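Local coordinates for 4-hydroxy-3-methylbut-2-enyl diphosphate reductase (Aquifex aeolicus, PDB 3DNF), which catalyses the reductive conversion of (E)-4-hydroxy-3-methylbut-2-enyl diphosphate into isopentenyl and dimethylallyl diphosphate, the last step of the non-mevalonate route to isoprenoids, at residues A101-V106 / I128-Y133; K122-V127 / V162-Q167; V212-G217 / N237-E242. One frame throughout, in Å; residues are numbered along the deposited sequence.

Three largely buried contacts illustrate how the chemistry of a contact follows its place in an open alpha/beta fold. Contacts 1 and 2 are neighbours, their centres about 9 Å apart, and share helix 125-136: its flank packs on helix 97-111 through a ring stack and methyl groups, while its N-terminal end meets the turn after strand 158-163 through a carboxylate, a water and a threonine that borders the iron-sulfur cluster. Contact 3 lies in a different sheet, its centre about 36 Å from that of contact 1 and about 29 Å from that of contact 2. There the joining force is parallel backbone hydrogen bonding, with isoleucines packing on both faces and a more exposed tyrosine and histidine on the outermost strand.

Contact 1: A101-V106 / I128-Y133; sequences AVHEAV and IGTLGY
The rings of H103 and Y133 form an offset stack between helices 97-111 and 125-136, with centroids 4.0 Å apart and planes inclined by 14°. Over one face of the imidazole, above its centre, lies CD1 of Y133; ND1 of H103 sits over the tyrosine ring toward its rim, 3.2 Å from CE1. CB of H103 adds a CH-pi contact over the same phenol. At the edge of the imidazole, in its plane, OG1 of T130 approaches CD2 of H103 to 3.4 Å. The polar ends look to their own helices: OG1 of T130 is hydrogen-bonded to the carbonyl of E126, and ND1 of H103 to NZ of K100, which should help fix the histidine's rotation.

Behind the rings the packing is aliphatic. T130 OG1 lies beside the backbone N (chi1 -64°), which leaves CG2 anti to it, between two valines, 3.7 Å from V102 CG1 and 3.8 Å from V106 CG1. The axes of segments 101-106 and 128-133 approach to 8.9 Å and cross at -35°. V106 and T130 also touch strand 115-119, which links the two helices in sequence. The arrangement is that of adjacent, roughly parallel helices covering one side of a parallel sheet in an alpha/beta domain.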
ATOM      1  N   ALA B 101      10.546 -15.984  -9.502  1.00 32.26           N
ATOM      2  CA  ALA B 101      10.546 -14.520  -9.499  1.00 33.14           C
ATOM      3  C   ALA B 101      10.423 -13.933  -8.069  1.00 33.15           C
ATOM      4  O   ALA B 101      10.919 -12.841  -7.805  1.00 33.07           O
ATOM      5  CB  ALA B 101       9.447 -13.995 -10.386  1.00 33.79           C
ATOM      6  N   VAL B 102       9.690 -14.604  -7.178  1.00 32.25           N
ATOM      7  CA  VAL B 102       9.656 -14.175  -5.769  1.00 33.23           C
ATOM      8  C   VAL B 102      11.031 -14.327  -5.157  1.00 32.95           C
ATOM      9  O   VAL B 102      11.495 -13.456  -4.399  1.00 31.26           O
ATOM     10  CB  VAL B 102       8.608 -14.941  -4.932  1.00 33.25           C
ATOM     11  CG1 VAL B 102       8.469 -14.325  -3.550  1.00 34.18           C
ATOM     12  CG2 VAL B 102       7.255 -15.010  -5.650  1.00 33.70           C
ATOM     13  N   HIS B 103      11.677 -15.470  -5.404  1.00 32.33           N
ATOM     14  CA  HIS B 103      13.060 -15.674  -4.912  1.00 33.02           C
ATOM     15  C   HIS B 103      14.006 -14.537  -5.375  1.00 34.23           C
ATOM     16  O   HIS B 103      14.828 -13.999  -4.574  1.00 34.26           O
ATOM     17  CB  HIS B 103      13.602 -16.980  -5.468  1.00 32.25           C
ATOM     18  CG  HIS B 103      12.853 -18.193  -5.032  1.00 31.55           C
ATOM     19  ND1 HIS B 103      13.160 -19.452  -5.505  1.00 32.20           N
ATOM     20  CD2 HIS B 103      11.819 -18.355  -4.174  1.00 28.62           C
ATOM     21  CE1 HIS B 103      12.348 -20.335  -4.959  1.00 33.05           C
ATOM     22  NE2 HIS B 103      11.539 -19.700  -4.130  1.00 32.29           N
ATOM     23  N   GLU B 104      13.891 -14.188  -6.653  1.00 34.33           N
ATOM     24  CA  GLU B 104      14.677 -13.111  -7.248  1.00 36.15           C
ATOM     25  C   GLU B 104      14.364 -11.773  -6.557  1.00 34.88           C
ATOM     26  O   GLU B 104      15.274 -11.012  -6.226  1.00 34.92           O
ATOM     27  CB  GLU B 104      14.426 -13.028  -8.754  1.00 35.34           C
ATOM     28  CG  GLU B 104      15.033 -14.226  -9.517  1.00 41.11           C
ATOM     29  CD  GLU B 104      14.449 -14.424 -10.926  1.00 42.93           C
ATOM     30  OE1 GLU B 104      13.914 -13.447 -11.517  1.00 50.12           O
ATOM     31  OE2 GLU B 104      14.537 -15.570 -11.456  1.00 51.88           O
ATOM     32  N   ALA B 105      13.078 -11.536  -6.309  1.00 33.59           N
ATOM     33  CA  ALA B 105      12.597 -10.251  -5.802  1.00 32.48           C
ATOM     34  C   ALA B 105      13.090 -10.031  -4.384  1.00 31.64           C
ATOM     35  O   ALA B 105      13.486  -8.901  -4.013  1.00 31.07           O
ATOM     36  CB  ALA B 105      11.092 -10.191  -5.818  1.00 32.32           C
ATOM     37  N   VAL B 106      13.082 -11.085  -3.562  1.00 29.92           N
ATOM     38  CA  VAL B 106      13.542 -10.850  -2.157  1.00 30.47           C
ATOM     39  C   VAL B 106      15.024 -10.549  -2.140  1.00 31.12           C
ATOM     40  O   VAL B 106      15.516  -9.698  -1.339  1.00 30.24           O
ATOM     41  CB  VAL B 106      13.133 -11.949  -1.154  1.00 30.42           C
ATOM     42  CG1 VAL B 106      11.589 -12.082  -1.041  1.00 31.51           C
ATOM     43  CG2 VAL B 106      13.832 -13.287  -1.463  1.00 32.51           C
ATOM     44  N   ILE B 128       8.275 -21.006   2.893  1.00 31.69           N
ATOM     45  CA  ILE B 128       9.490 -21.562   3.475  1.00 32.01           C
ATOM     46  C   ILE B 128      10.636 -21.476   2.454  1.00 31.28           C
ATOM     47  O   ILE B 128      11.765 -21.118   2.812  1.00 32.15           O
ATOM     48  CB  ILE B 128       9.234 -23.032   3.892  1.00 32.72           C
ATOM     49  CG1 ILE B 128       8.251 -23.032   5.063  1.00 32.87           C
ATOM     50  CG2 ILE B 128      10.535 -23.769   4.270  1.00 34.79           C
ATOM     51  CD1 ILE B 128       7.711 -24.398   5.439  1.00 37.77           C
ATOM     52  N   GLY B 129      10.353 -21.820   1.206  1.00 30.21           N
ATOM     53  CA  GLY B 129      11.432 -21.770   0.197  1.00 29.41           C
ATOM     54  C   GLY B 129      11.955 -20.351   0.002  1.00 30.26           C
ATOM     55  O   GLY B 129      13.169 -20.104   0.012  1.00 31.32           O
ATOM     56  N   THR B 130      11.045 -19.388  -0.135  1.00 30.91           N
ATOM     57  CA  THR B 130      11.399 -18.001  -0.322  1.00 30.60           C
ATOM     58  C   THR B 130      12.194 -17.445   0.863  1.00 30.12           C
ATOM     59  O   THR B 130      13.155 -16.722   0.647  1.00 31.11           O
ATOM     60  CB  THR B 130      10.133 -17.187  -0.549  1.00 30.39           C
ATOM     61  OG1 THR B 130       9.546 -17.629  -1.768  1.00 30.82           O
ATOM     62  CG2 THR B 130      10.457 -15.714  -0.713  1.00 33.68           C
ATOM     63  N   LEU B 131      11.789 -17.759   2.097  1.00 30.47           N
ATOM     64  CA  LEU B 131      12.606 -17.392   3.290  1.00 31.07           C
ATOM     65  C   LEU B 131      14.023 -17.933   3.173  1.00 31.11           C
ATOM     66  O   LEU B 131      14.965 -17.292   3.621  1.00 29.63           O
ATOM     67  CB  LEU B 131      11.986 -17.846   4.608  1.00 32.63           C
ATOM     68  CG  LEU B 131      10.735 -17.051   4.989  1.00 35.65           C
ATOM     69  CD1 LEU B 131      10.162 -17.552   6.311  1.00 38.41           C
ATOM     70  CD2 LEU B 131      11.048 -15.535   5.082  1.00 37.98           C
ATOM     71  N   GLY B 132      14.161 -19.128   2.591  1.00 31.02           N
ATOM     72  CA  GLY B 132      15.489 -19.709   2.384  1.00 31.54           C
ATOM     73  C   GLY B 132      16.332 -18.887   1.413  1.00 31.07           C
ATOM     74  O   GLY B 132      17.541 -18.726   1.603  1.00 29.89           O
ATOM     75  N   TYR B 133      15.697 -18.349   0.376  1.00 30.88           N
ATOM     76  CA  TYR B 133      16.395 -17.441  -0.545  1.00 30.79           C
ATOM     77  C   TYR B 133      16.778 -16.111   0.136  1.00 30.72           C
ATOM     78  O   TYR B 133      17.872 -15.575  -0.095  1.00 30.21           O
ATOM     79  CB  TYR B 133      15.551 -17.240  -1.811  1.00 31.37           C
ATOM     80  CG  TYR B 133      15.820 -18.392  -2.719  1.00 32.11           C
ATOM     81  CD1 TYR B 133      15.062 -19.560  -2.651  1.00 31.99           C
ATOM     82  CD2 TYR B 133      16.926 -18.346  -3.576  1.00 32.25           C
ATOM     83  CE1 TYR B 133      15.354 -20.663  -3.472  1.00 31.91           C
ATOM     84  CE2 TYR B 133      17.246 -19.441  -4.404  1.00 35.23           C
ATOM     85  CZ  TYR B 133      16.466 -20.592  -4.336  1.00 32.23           C
ATOM     86  OH  TYR B 133      16.760 -21.667  -5.164  1.00 36.58           O
TER

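Contact 2: K122-V127 / V162-Q167; sequences KNHPEV and VAQTTQ. With F3S (Fe3-s4 cluster), chain E.
E126 grips T165 with both carboxylate oxygens. OG1 of T165 donates to E126 OE1 at 2.6 Å, on the syn side and 21° out of the carboxylate plane, while the backbone N of T165 gives a nearly straight bond (2.9 Å, 167°) to the syn lone pair of E126 OE2. CG of E126 is anti to the backbone N (chi1 -171°), and the extended chain beyond it carries the carboxylate across to the turn. A water donates to OE1 and accepts from Q164 NE2 at 3.0 Å; T166 OG1 is its third partner.

Q164 forms the next shell. Its NE2 lies over one face of the H124 ring, 3.3 Å from CG and toward the rim, with CD of the P125 ring on the opposite face. V127 CG2 packs on Q164 CD at 3.7 Å. E121 N holds the other end of the amide, OE1, and the type I turn from Q164 to Q167 presents T165, whose CB comes within 3.5 Å of sulfur S1 of the cluster. E126 is the predicted proton donor and H124 and T165 predicted substrate ligands, consistent with the active site of IspH, next to the cluster whose pocket T165 is seen to line.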
ATOM      1  N   LYS B 122       2.618 -18.519   6.628  1.00 36.86           N
ATOM      2  CA  LYS B 122       3.912 -18.878   7.262  1.00 38.29           C
ATOM      3  C   LYS B 122       4.402 -20.309   7.002  1.00 39.76           C
ATOM      4  O   LYS B 122       5.546 -20.522   6.576  1.00 40.44           O
ATOM      5  CB  LYS B 122       3.891 -18.613   8.766  1.00 37.59           C
ATOM      6  CG  LYS B 122       3.788 -17.130   9.113  1.00 39.32           C
ATOM      7  CD  LYS B 122       3.773 -16.887  10.593  1.00 39.21           C
ATOM      8  CE  LYS B 122       3.651 -15.399  10.842  1.00 41.50           C
ATOM      9  NZ  LYS B 122       3.631 -15.073  12.277  1.00 43.27           N
ATOM     10  N   ASN B 123       3.528 -21.280   7.201  1.00 39.67           N
ATOM     11  CA  ASN B 123       3.956 -22.678   7.069  0.70 40.37           C
ATOM     12  C   ASN B 123       3.818 -23.244   5.658  1.00 38.88           C
ATOM     13  O   ASN B 123       4.002 -24.445   5.434  1.00 39.13           O
ATOM     14  CB  ASN B 123       3.221 -23.565   8.086  0.70 41.23           C
ATOM     15  CG  ASN B 123       4.048 -24.784   8.520  0.70 45.21           C
ATOM     16  OD1 ASN B 123       5.282 -24.708   8.658  0.70 50.34           O
ATOM     17  ND2 ASN B 123       3.369 -25.912   8.749  0.70 48.35           N
ATOM     18  N   HIS B 124       3.510 -22.394   4.681  1.00 37.32           N
ATOM     19  CA  HIS B 124       3.335 -22.920   3.341  1.00 34.96           C
ATOM     20  C   HIS B 124       4.692 -23.197   2.719  1.00 34.64           C
ATOM     21  O   HIS B 124       5.586 -22.377   2.859  1.00 33.28           O
ATOM     22  CB  HIS B 124       2.528 -21.981   2.439  1.00 35.38           C
ATOM     23  CG  HIS B 124       2.210 -22.582   1.102  1.00 34.09           C
ATOM     24  ND1 HIS B 124       0.958 -23.060   0.777  1.00 36.56           N
ATOM     25  CD2 HIS B 124       2.987 -22.800   0.017  1.00 30.59           C
ATOM     26  CE1 HIS B 124       0.976 -23.545  -0.453  1.00 37.05           C
ATOM     27  NE2 HIS B 124       2.196 -23.400  -0.936  1.00 38.89           N
ATOM     28  N   PRO B 125       4.843 -24.346   2.020  1.00 33.60           N
ATOM     29  CA  PRO B 125       6.152 -24.640   1.376  1.00 33.70           C
ATOM     30  C   PRO B 125       6.732 -23.543   0.444  1.00 32.89           C
ATOM     31  O   PRO B 125       7.971 -23.361   0.380  1.00 32.00           O
ATOM     32  CB  PRO B 125       5.872 -25.931   0.603  1.00 34.21           C
ATOM     33  CG  PRO B 125       4.697 -26.570   1.322  1.00 35.18           C
ATOM     34  CD  PRO B 125       3.857 -25.419   1.783  1.00 35.41           C
ATOM     35  N   GLU B 126       5.892 -22.815  -0.287  1.00 32.12           N
ATOM     36  CA  GLU B 126       6.388 -21.734  -1.144  1.00 30.80           C
ATOM     37  C   GLU B 126       7.071 -20.652  -0.278  1.00 30.94           C
ATOM     38  O   GLU B 126       8.159 -20.177  -0.606  1.00 30.30           O
ATOM     39  CB  GLU B 126       5.290 -21.104  -1.998  1.00 31.65           C
ATOM     40  CG  GLU B 126       5.871 -20.151  -3.027  1.00 31.88           C
ATOM     41  CD  GLU B 126       4.799 -19.237  -3.598  1.00 36.76           C
ATOM     42  OE1 GLU B 126       3.836 -19.793  -4.201  1.00 34.87           O
ATOM     43  OE2 GLU B 126       4.932 -17.988  -3.428  1.00 33.04           O
ATOM     44  N   VAL B 127       6.432 -20.332   0.817  1.00 29.72           N
ATOM     45  CA  VAL B 127       6.903 -19.328   1.743  1.00 30.39           C
ATOM     46  C   VAL B 127       8.216 -19.770   2.421  1.00 30.67           C
ATOM     47  O   VAL B 127       9.162 -19.016   2.484  1.00 31.59           O
ATOM     48  CB  VAL B 127       5.747 -18.913   2.729  1.00 29.42           C
ATOM     49  CG1 VAL B 127       6.263 -18.001   3.845  1.00 32.67           C
ATOM     50  CG2 VAL B 127       4.630 -18.213   1.947  1.00 31.44           C
ATOM     51  N   VAL B 162       6.779  -8.194  -0.870  1.00 26.97           N
ATOM     52  CA  VAL B 162       6.440  -9.163  -1.922  1.00 28.12           C
ATOM     53  C   VAL B 162       5.275 -10.068  -1.457  1.00 29.39           C
ATOM     54  O   VAL B 162       4.813  -9.968  -0.304  1.00 28.71           O
ATOM     55  CB  VAL B 162       7.659 -10.011  -2.362  1.00 30.18           C
ATOM     56  CG1 VAL B 162       8.714  -9.089  -2.966  1.00 31.60           C
ATOM     57  CG2 VAL B 162       8.182 -10.847  -1.222  1.00 29.63           C
ATOM     58  N   ALA B 163       4.775 -10.917  -2.363  1.00 29.37           N
ATOM     59  CA  ALA B 163       3.628 -11.773  -2.052  1.00 30.20           C
ATOM     60  C   ALA B 163       3.914 -13.225  -2.391  1.00 29.50           C
ATOM     61  O   ALA B 163       4.629 -13.548  -3.355  1.00 30.51           O
ATOM     62  CB  ALA B 163       2.376 -11.325  -2.813  1.00 30.16           C
ATOM     63  N   GLN B 164       3.383 -14.100  -1.557  1.00 30.75           N
ATOM     64  CA  GLN B 164       3.233 -15.490  -1.949  1.00 29.78           C
ATOM     65  C   GLN B 164       2.388 -15.473  -3.240  1.00 30.86           C
ATOM     66  O   GLN B 164       1.469 -14.667  -3.381  1.00 30.08           O
ATOM     67  CB  GLN B 164       2.529 -16.240  -0.831  1.00 29.95           C
ATOM     68  CG  GLN B 164       2.413 -17.755  -1.054  1.00 31.15           C
ATOM     69  CD  GLN B 164       1.522 -18.415  -0.024  1.00 32.79           C
ATOM     70  OE1 GLN B 164       1.062 -17.765   0.915  1.00 31.19           O
ATOM     71  NE2 GLN B 164       1.271 -19.717  -0.182  1.00 32.69           N
ATOM     72  N   THR B 165       2.749 -16.305  -4.217  1.00 30.25           N
ATOM     73  CA  THR B 165       2.088 -16.253  -5.556  1.00 31.56           C
ATOM     74  C   THR B 165       0.562 -16.362  -5.500  1.00 31.37           C
ATOM     75  O   THR B 165      -0.155 -15.751  -6.313  1.00 31.95           O
ATOM     76  CB  THR B 165       2.634 -17.312  -6.530  1.00 30.44           C
ATOM     77  OG1 THR B 165       2.412 -18.647  -6.015  1.00 32.40           O
ATOM     78  CG2 THR B 165       4.172 -17.078  -6.827  1.00 31.18           C
ATOM     79  N   THR B 166       0.078 -17.163  -4.548  1.00 32.74           N
ATOM     80  CA  THR B 166      -1.365 -17.397  -4.349  1.00 33.66           C
ATOM     81  C   THR B 166      -2.012 -16.488  -3.307  1.00 33.17           C
ATOM     82  O   THR B 166      -3.163 -16.698  -2.944  1.00 33.35           O
ATOM     83  CB  THR B 166      -1.616 -18.862  -3.955  1.00 34.50           C
ATOM     84  OG1 THR B 166      -0.815 -19.158  -2.804  1.00 36.12           O
ATOM     85  CG2 THR B 166      -1.201 -19.767  -5.088  1.00 34.12           C
ATOM     86  N   GLN B 167      -1.294 -15.470  -2.838  1.00 31.78           N
ATOM     87  CA  GLN B 167      -1.856 -14.537  -1.849  1.00 31.44           C
ATOM     88  C   GLN B 167      -3.099 -13.825  -2.414  1.00 31.36           C
ATOM     89  O   GLN B 167      -3.092 -13.346  -3.534  1.00 31.66           O
ATOM     90  CB  GLN B 167      -0.785 -13.511  -1.423  1.00 31.32           C
ATOM     91  CG  GLN B 167      -1.323 -12.388  -0.513  1.00 29.23           C
ATOM     92  CD  GLN B 167      -1.863 -12.914   0.779  1.00 31.83           C
ATOM     93  OE1 GLN B 167      -1.231 -13.734   1.452  1.00 31.82           O
ATOM     94  NE2 GLN B 167      -3.067 -12.475   1.133  1.00 27.70           N
TER
HETATM   95 FE1  F3S E3302       0.766 -19.302 -10.702  1.00 28.55          FE
HETATM   96 FE3  F3S E3302       3.004 -20.813 -10.939  1.00 24.46          FE
HETATM   97 FE4  F3S E3302       0.721 -21.723 -10.759  1.00 33.47          FE
HETATM   98  S1  F3S E3302       2.661 -19.088  -9.495  1.00 25.24           S
HETATM   99  S2  F3S E3302      -0.913 -20.604  -9.867  1.00 37.10           S
HETATM  100  S3  F3S E3302       1.353 -20.590 -12.495  1.00 27.28           S
HETATM  101  S4  F3S E3302       2.448 -22.885 -10.113  1.00 27.71           S
HETATM  102  O   HOH W   1       1.587 -20.618  -3.032  1.00 28.01           O

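Contact 3: V212-G217 / N237-E242; sequences VMIIIG and NTYHIE
H240 and G217 meet with CG of H240 set anti to its backbone N (chi1 167°), and NE2 of the ring reaches the end of the neighbouring strand, giving a weak hydrogen bond to G217 O at 2.8 Å, bent to 127° at the hydrogen. An alanine in place of H240 would probably leave G217 O without this bond and open a gap where the ring lies against I215 O. On the other face of the sheet CG1 of I241 takes the crowded position between backbone N and carbonyl carbon, where it packs 3.8 Å from I214 CG2 and also touches I216 CG1. V212 CG2 meets the edge of the Y239 ring in its plane, 3.9 Å from CD1. On the face of H240, T238 CG2 packs on I215 CG1.

Between these faces five backbone bonds join the parallel strands, alternating in direction from M213 N to N237 O through to G217 N and I241 O at 3.0 Å. The I215 N to Y239 O bond is nearly straight, at 178°.

Strands 212-216 and 238-241, with helix 222-234 between them in sequence, make a beta-alpha-beta unit. That helix covers the face of M213, T238 and H240, while helix 268-281 covers I214, I216 and I241. Strand 257-262 bonds the other edge of 212-216, leaving 238-241 outermost within this chain's sheet.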
ATOM      1  N   VAL B 212     -26.074 -25.148 -18.742  1.00 30.61           N
ATOM      2  CA  VAL B 212     -25.575 -25.779 -17.522  1.00 30.35           C
ATOM      3  C   VAL B 212     -24.087 -25.536 -17.408  1.00 30.05           C
ATOM      4  O   VAL B 212     -23.369 -25.574 -18.409  1.00 29.98           O
ATOM      5  CB  VAL B 212     -25.870 -27.312 -17.477  1.00 30.78           C
ATOM      6  CG1 VAL B 212     -25.635 -27.963 -18.839  1.00 32.06           C
ATOM      7  CG2 VAL B 212     -25.027 -28.023 -16.404  1.00 30.39           C
ATOM      8  N   MET B 213     -23.658 -25.262 -16.179  1.00 29.55           N
ATOM      9  CA  MET B 213     -22.254 -25.133 -15.826  1.00 29.76           C
ATOM     10  C   MET B 213     -21.815 -26.331 -14.989  1.00 29.29           C
ATOM     11  O   MET B 213     -22.453 -26.665 -13.988  1.00 28.56           O
ATOM     12  CB  MET B 213     -22.028 -23.826 -15.056  1.00 29.84           C
ATOM     13  CG  MET B 213     -21.765 -22.612 -15.938  1.00 30.46           C
ATOM     14  SD  MET B 213     -20.301 -22.817 -17.004  1.00 32.68           S
ATOM     15  CE  MET B 213     -18.920 -22.768 -15.857  1.00 31.40           C
ATOM     16  N   ILE B 214     -20.732 -26.978 -15.419  1.00 29.71           N
ATOM     17  CA  ILE B 214     -20.069 -28.041 -14.652  1.00 29.83           C
ATOM     18  C   ILE B 214     -18.721 -27.557 -14.121  1.00 29.54           C
ATOM     19  O   ILE B 214     -17.867 -27.119 -14.892  1.00 29.65           O
ATOM     20  CB  ILE B 214     -19.846 -29.334 -15.500  1.00 29.75           C
ATOM     21  CG1 ILE B 214     -21.155 -29.823 -16.145  1.00 29.39           C
ATOM     22  CG2 ILE B 214     -19.162 -30.435 -14.660  1.00 29.79           C
ATOM     23  CD1 ILE B 214     -22.317 -30.129 -15.166  1.00 28.12           C
ATOM     24  N   ILE B 215     -18.547 -27.636 -12.804  1.00 29.46           N
ATOM     25  CA  ILE B 215     -17.302 -27.255 -12.136  1.00 29.50           C
ATOM     26  C   ILE B 215     -16.666 -28.511 -11.534  1.00 29.92           C
ATOM     27  O   ILE B 215     -17.273 -29.190 -10.691  1.00 30.21           O
ATOM     28  CB  ILE B 215     -17.537 -26.156 -11.041  1.00 29.69           C
ATOM     29  CG1 ILE B 215     -18.145 -24.862 -11.640  1.00 29.02           C
ATOM     30  CG2 ILE B 215     -16.267 -25.898 -10.223  1.00 29.49           C
ATOM     31  CD1 ILE B 215     -17.334 -24.186 -12.752  1.00 30.95           C
ATOM     32  N   ILE B 216     -15.459 -28.837 -11.992  1.00 30.27           N
ATOM     33  CA  ILE B 216     -14.786 -30.064 -11.570  1.00 30.00           C
ATOM     34  C   ILE B 216     -13.683 -29.758 -10.537  1.00 30.73           C
ATOM     35  O   ILE B 216     -12.983 -28.745 -10.636  1.00 30.14           O
ATOM     36  CB  ILE B 216     -14.198 -30.843 -12.782  1.00 30.31           C
ATOM     37  CG1 ILE B 216     -15.249 -31.052 -13.864  1.00 30.07           C
ATOM     38  CG2 ILE B 216     -13.638 -32.206 -12.334  1.00 29.49           C
ATOM     39  CD1 ILE B 216     -14.647 -31.270 -15.241  1.00 31.08           C
ATOM     40  N   GLY B 217     -13.550 -30.633  -9.538  1.00 31.20           N
ATOM     41  CA  GLY B 217     -12.488 -30.507  -8.551  1.00 32.03           C
ATOM     42  C   GLY B 217     -12.795 -31.206  -7.252  1.00 32.60           C
ATOM     43  O   GLY B 217     -13.957 -31.528  -6.966  1.00 32.62           O
ATOM     44  N   ASN B 237     -27.920 -23.554 -12.663  1.00 33.91           N
ATOM     45  CA  ASN B 237     -27.619 -24.905 -13.128  1.00 33.38           C
ATOM     46  C   ASN B 237     -26.126 -25.195 -13.122  1.00 32.90           C
ATOM     47  O   ASN B 237     -25.596 -25.817 -14.048  1.00 32.66           O
ATOM     48  CB  ASN B 237     -28.227 -25.135 -14.513  1.00 34.13           C
ATOM     49  CG  ASN B 237     -29.721 -24.899 -14.534  1.00 34.79           C
ATOM     50  OD1 ASN B 237     -30.450 -25.516 -13.711  1.00 36.26           O
ATOM     51  ND2 ASN B 237     -30.176 -24.091 -15.370  1.00 36.97           N
ATOM     52  N   THR B 238     -25.458 -24.718 -12.063  1.00 31.63           N
ATOM     53  CA  THR B 238     -24.067 -25.060 -11.836  1.00 30.85           C
ATOM     54  C   THR B 238     -24.054 -26.278 -10.889  1.00 30.16           C
ATOM     55  O   THR B 238     -24.764 -26.317  -9.874  1.00 29.18           O
ATOM     56  CB  THR B 238     -23.260 -23.895 -11.216  1.00 30.94           C
ATOM     57  OG1 THR B 238     -23.302 -22.763 -12.099  1.00 31.04           O
ATOM     58  CG2 THR B 238     -21.781 -24.308 -10.969  1.00 30.50           C
ATOM     59  N   TYR B 239     -23.232 -27.281 -11.234  1.00 29.54           N
ATOM     60  CA  TYR B 239     -23.096 -28.461 -10.410  1.00 29.12           C
ATOM     61  C   TYR B 239     -21.627 -28.666 -10.213  1.00 29.08           C
ATOM     62  O   TYR B 239     -20.855 -28.601 -11.171  1.00 29.30           O
ATOM     63  CB  TYR B 239     -23.735 -29.668 -11.094  1.00 29.38           C
ATOM     64  CG  TYR B 239     -25.210 -29.462 -11.399  1.00 29.36           C
ATOM     65  CD1 TYR B 239     -25.625 -28.997 -12.648  1.00 30.00           C
ATOM     66  CD2 TYR B 239     -26.187 -29.706 -10.430  1.00 29.76           C
ATOM     67  CE1 TYR B 239     -26.975 -28.789 -12.930  1.00 30.34           C
ATOM     68  CE2 TYR B 239     -27.537 -29.507 -10.701  1.00 29.98           C
ATOM     69  CZ  TYR B 239     -27.927 -29.049 -11.954  1.00 29.84           C
ATOM     70  OH  TYR B 239     -29.268 -28.851 -12.225  1.00 29.62           O
ATOM     71  N   HIS B 240     -21.232 -28.870  -8.964  1.00 28.79           N
ATOM     72  CA  HIS B 240     -19.848 -29.216  -8.679  1.00 28.63           C
ATOM     73  C   HIS B 240     -19.685 -30.740  -8.607  1.00 29.04           C
ATOM     74  O   HIS B 240     -20.498 -31.422  -7.983  1.00 29.05           O
ATOM     75  CB  HIS B 240     -19.376 -28.542  -7.386  1.00 28.59           C
ATOM     76  CG  HIS B 240     -18.090 -29.098  -6.866  1.00 27.75           C
ATOM     77  ND1 HIS B 240     -18.035 -29.954  -5.787  1.00 27.19           N
ATOM     78  CD2 HIS B 240     -16.817 -28.968  -7.309  1.00 26.69           C
ATOM     79  CE1 HIS B 240     -16.781 -30.310  -5.575  1.00 28.48           C
ATOM     80  NE2 HIS B 240     -16.025 -29.725  -6.483  1.00 24.72           N
ATOM     81  N   ILE B 241     -18.654 -31.276  -9.266  1.00 29.53           N
ATOM     82  CA  ILE B 241     -18.401 -32.726  -9.263  1.00 30.06           C
ATOM     83  C   ILE B 241     -16.903 -33.049  -9.146  1.00 30.87           C
ATOM     84  O   ILE B 241     -16.065 -32.252  -9.563  1.00 30.36           O
ATOM     85  CB  ILE B 241     -18.987 -33.443 -10.518  1.00 30.12           C
ATOM     86  CG1 ILE B 241     -18.374 -32.891 -11.808  1.00 31.06           C
ATOM     87  CG2 ILE B 241     -20.515 -33.330 -10.567  1.00 29.60           C
ATOM     88  CD1 ILE B 241     -18.480 -33.837 -12.989  1.00 33.22           C
ATOM     89  N   GLU B 242     -16.592 -34.216  -8.577  1.00 31.51           N
ATOM     90  CA  GLU B 242     -15.213 -34.705  -8.474  1.00 32.65           C
ATOM     91  C   GLU B 242     -14.880 -35.710  -9.583  1.00 33.29           C
ATOM     92  O   GLU B 242     -13.718 -35.845  -9.987  1.00 33.47           O
ATOM     93  CB  GLU B 242     -14.976 -35.341  -7.106  1.00 32.43           C
ATOM     94  CG  GLU B 242     -14.800 -34.342  -5.981  1.00 32.59           C
ATOM     95  CD  GLU B 242     -14.524 -35.007  -4.646  1.00 32.88           C
ATOM     96  OE1 GLU B 242     -15.051 -36.119  -4.406  1.00 34.02           O
ATOM     97  OE2 GLU B 242     -13.787 -34.413  -3.827  1.00 32.91           O
TER